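Local coordinates for protein putative peptidase (PDB 3CE2) that probably acts as a zinc-dependent oligopeptidase of the M3B family that degrades small bioactive peptides, at residues A[242-247]-A[495-500]. Numbering follows the deposited sequence.
Sequences TFANLL and EYLSST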
ATOM      1  N   THR A 242     -28.851   5.283   5.228  1.00 41.33           N
ATOM      2  CA  THR A 242     -27.983   5.239   6.386  1.00 35.73           C
ATOM      3  C   THR A 242     -26.513   5.296   5.967  1.00 41.69           C
ATOM      4  O   THR A 242     -25.697   6.027   6.529  1.00 43.89           O
ATOM      5  CB  THR A 242     -28.276   3.982   7.189  1.00 38.69           C
ATOM      6  OG1 THR A 242     -29.584   4.125   7.771  1.00 39.26           O
ATOM      7  CG2 THR A 242     -27.193   3.743   8.285  1.00 29.56           C
ATOM      8  N   PHE A 243     -26.168   4.549   4.942  1.00 43.45           N
ATOM      9  CA  PHE A 243     -24.829   4.658   4.435  1.00 40.57           C
ATOM     10  C   PHE A 243     -24.540   6.058   3.898  1.00 44.08           C
ATOM     11  O   PHE A 243     -23.443   6.567   4.092  1.00 50.43           O
ATOM     12  CB  PHE A 243     -24.614   3.613   3.381  1.00 33.69           C
ATOM     13  CG  PHE A 243     -24.388   2.254   3.934  1.00 35.02           C
ATOM     14  CD1 PHE A 243     -23.288   2.005   4.747  1.00 35.38           C
ATOM     15  CD2 PHE A 243     -25.248   1.198   3.609  1.00 35.67           C
ATOM     16  CE1 PHE A 243     -23.053   0.717   5.239  1.00 37.23           C
ATOM     17  CE2 PHE A 243     -25.016  -0.084   4.078  1.00 31.41           C
ATOM     18  CZ  PHE A 243     -23.918  -0.329   4.899  1.00 31.97           C
ATOM     19  N   ALA A 244     -25.514   6.691   3.247  1.00 45.69           N
ATOM     20  CA  ALA A 244     -25.350   8.094   2.815  1.00 43.36           C
ATOM     21  C   ALA A 244     -25.130   8.987   4.005  1.00 40.59           C
ATOM     22  O   ALA A 244     -24.234   9.826   3.996  1.00 46.39           O
ATOM     23  CB  ALA A 244     -26.544   8.590   2.039  1.00 37.59           C
ATOM     24  N   ASN A 245     -25.946   8.838   5.035  1.00 36.14           N
ATOM     25  CA  ASN A 245     -25.728   9.665   6.221  1.00 39.19           C
ATOM     26  C   ASN A 245     -24.325   9.501   6.752  1.00 42.86           C
ATOM     27  O   ASN A 245     -23.647  10.481   7.084  1.00 48.04           O
ATOM     28  CB  ASN A 245     -26.701   9.299   7.333  1.00 40.32           C
ATOM     29  CG  ASN A 245     -28.052   9.875   7.106  1.00 42.53           C
ATOM     30  OD1 ASN A 245     -28.176  10.919   6.490  1.00 46.90           O
ATOM     31  ND2 ASN A 245     -29.079   9.196   7.578  1.00 45.58           N
ATOM     32  N   LEU A 246     -23.900   8.247   6.858  1.00 43.13           N
ATOM     33  CA  LEU A 246     -22.652   7.953   7.511  1.00 37.73           C
ATOM     34  C   LEU A 246     -21.515   8.492   6.667  1.00 36.02           C
ATOM     35  O   LEU A 246     -20.544   9.000   7.181  1.00 43.41           O
ATOM     36  CB  LEU A 246     -22.512   6.458   7.765  1.00 35.72           C
ATOM     37  CG  LEU A 246     -23.382   5.806   8.852  1.00 34.63           C
ATOM     38  CD1 LEU A 246     -23.193   4.312   8.766  1.00 34.41           C
ATOM     39  CD2 LEU A 246     -23.034   6.286  10.259  1.00 34.30           C
ATOM     40  N   LEU A 247     -21.638   8.412   5.360  1.00 40.99           N
ATOM     41  CA  LEU A 247     -20.558   8.887   4.498  1.00 40.96           C
ATOM     42  C   LEU A 247     -20.525  10.413   4.474  1.00 45.40           C
ATOM     43  O   LEU A 247     -19.464  11.010   4.628  1.00 52.56           O
ATOM     44  CB  LEU A 247     -20.709   8.309   3.099  1.00 32.29           C
ATOM     45  CG  LEU A 247     -19.600   8.637   2.112  1.00 40.06           C
ATOM     46  CD1 LEU A 247     -18.245   8.109   2.592  1.00 30.78           C
ATOM     47  CD2 LEU A 247     -19.985   8.051   0.750  1.00 31.83           C
ATOM     48  N   GLU A 495     -29.474  10.054  -3.086  1.00 56.87           N
ATOM     49  CA  GLU A 495     -29.847  10.339  -4.469  1.00 62.21           C
ATOM     50  C   GLU A 495     -28.635  10.935  -5.179  1.00 58.57           C
ATOM     51  O   GLU A 495     -28.306  10.566  -6.308  1.00 58.62           O
ATOM     52  CB  GLU A 495     -31.040  11.297  -4.560  1.00 69.81           C
ATOM     53  CG  GLU A 495     -31.839  11.136  -5.871  1.00 79.84           C
ATOM     54  CD  GLU A 495     -32.123  12.468  -6.598  1.00 85.29           C
ATOM     55  OE1 GLU A 495     -32.947  13.273  -6.098  1.00 82.79           O
ATOM     56  OE2 GLU A 495     -31.533  12.701  -7.690  1.00 86.94           O
ATOM     57  N   TYR A 496     -27.958  11.837  -4.488  1.00 48.57           N
ATOM     58  CA  TYR A 496     -26.821  12.506  -5.049  1.00 48.82           C
ATOM     59  C   TYR A 496     -25.648  11.537  -5.234  1.00 49.73           C
ATOM     60  O   TYR A 496     -25.113  11.400  -6.341  1.00 51.22           O
ATOM     61  CB  TYR A 496     -26.423  13.671  -4.156  1.00 57.54           C
ATOM     62  CG  TYR A 496     -25.300  14.469  -4.739  1.00 63.09           C
ATOM     63  CD1 TYR A 496     -25.540  15.432  -5.716  1.00 63.95           C
ATOM     64  CD2 TYR A 496     -23.989  14.244  -4.342  1.00 64.47           C
ATOM     65  CE1 TYR A 496     -24.511  16.154  -6.269  1.00 60.80           C
ATOM     66  CE2 TYR A 496     -22.953  14.959  -4.882  1.00 65.41           C
ATOM     67  CZ  TYR A 496     -23.219  15.911  -5.844  1.00 65.46           C
ATOM     68  OH  TYR A 496     -22.177  16.625  -6.374  1.00 68.86           O
ATOM     69  N   LEU A 497     -25.251  10.863  -4.159  1.00 44.01           N
ATOM     70  CA  LEU A 497     -24.151   9.898  -4.218  1.00 41.34           C
ATOM     71  C   LEU A 497     -24.365   8.924  -5.362  1.00 42.62           C
ATOM     72  O   LEU A 497     -23.466   8.642  -6.157  1.00 46.83           O
ATOM     73  CB  LEU A 497     -24.037   9.136  -2.896  1.00 39.94           C
ATOM     74  CG  LEU A 497     -23.576  10.052  -1.761  1.00 41.08           C
ATOM     75  CD1 LEU A 497     -23.711   9.439  -0.349  1.00 40.77           C
ATOM     76  CD2 LEU A 497     -22.154  10.435  -2.036  1.00 38.62           C
ATOM     77  N   SER A 498     -25.577   8.423  -5.468  1.00 41.36           N
ATOM     78  CA  SER A 498     -25.842   7.423  -6.467  1.00 43.50           C
ATOM     79  C   SER A 498     -25.811   7.937  -7.893  1.00 42.72           C
ATOM     80  O   SER A 498     -25.603   7.147  -8.798  1.00 45.69           O
ATOM     81  CB  SER A 498     -27.148   6.709  -6.166  1.00 38.98           C
ATOM     82  OG  SER A 498     -26.877   5.673  -5.253  1.00 46.06           O
ATOM     83  N   SER A 499     -26.014   9.237  -8.095  1.00 42.90           N
ATOM     84  CA  SER A 499     -25.962   9.821  -9.446  1.00 49.59           C
ATOM     85  C   SER A 499     -24.540  10.070  -9.841  1.00 50.50           C
ATOM     86  O   SER A 499     -24.113   9.723 -10.928  1.00 50.85           O
ATOM     87  CB  SER A 499     -26.680  11.163  -9.502  1.00 53.45           C
ATOM     88  OG  SER A 499     -28.065  10.955  -9.405  1.00 63.30           O
ATOM     89  N   THR A 500     -23.825  10.716  -8.934  1.00 51.23           N
ATOM     90  CA  THR A 500     -22.419  10.959  -9.072  1.00 47.22           C
ATOM     91  C   THR A 500     -21.713   9.661  -9.461  1.00 53.24           C
ATOM     92  O   THR A 500     -20.903   9.627 -10.399  1.00 58.88           O
ATOM     93  CB  THR A 500     -21.877  11.447  -7.739  1.00 44.77           C
ATOM     94  OG1 THR A 500     -22.547  12.654  -7.388  1.00 50.51           O
ATOM     95  CG2 THR A 500     -20.411  11.723  -7.816  1.00 50.61           C
TER
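Leu497 reaches from its helix to set its CD1 methyl against Ala244 and Leu247, in a small, wholly apolar contact that buries 117 Å² and contains no hydrogen bond. In the helical segment 495-500, Glu495 O and Tyr496 O accept bonds from the next turn. Leu497 makes the side-chain contacts of 495-500. Its CG lies anti to the carbonyl carbon (chi1 -68°) and the chain is extended at chi2 (168°), which carries CD1 out to the other helix. There CD1 rests 3.8 Å from Ala244 CB and equally close to Ala244 CA, so the short alanine lets the leucine methyl come right up to the backbone. The same methyl lies 4.1 Å from Leu247 CD2, three residues on, and so sits between Ala244 CB and Leu247 CD2; the two leucine side chains are inclined to each other, and Leu247, with CG anti to its backbone N (chi1 -176°), offers CD2 to it. Ser498 follows and is held by Glu494 and Trp523 through its hydroxyl. Farther on, Ser499 OG bonds to Glu495 O at 3.1 Å, and Thr500 OG1 reaches Tyr496 O at 3.0 Å from well above the carbonyl plane. Tyr496 O also accepts the backbone N-H groups of Ser499 and Thr500, and Thr500 OG1 lies above one face of the Tyr496 ring, toward its rim. The contact joins helix 240-260 to helix 494-509 far from the centre of the largely helical M3 peptidase fold, yet its three touching residues are buried. Trp523, from a loop, touches both Leu247 and Leu497, while helix 451-487 packs on Leu497 through Phe478 and Ile482, and helix 180-192 meets helix 240-260 at Thr242 and Leu246.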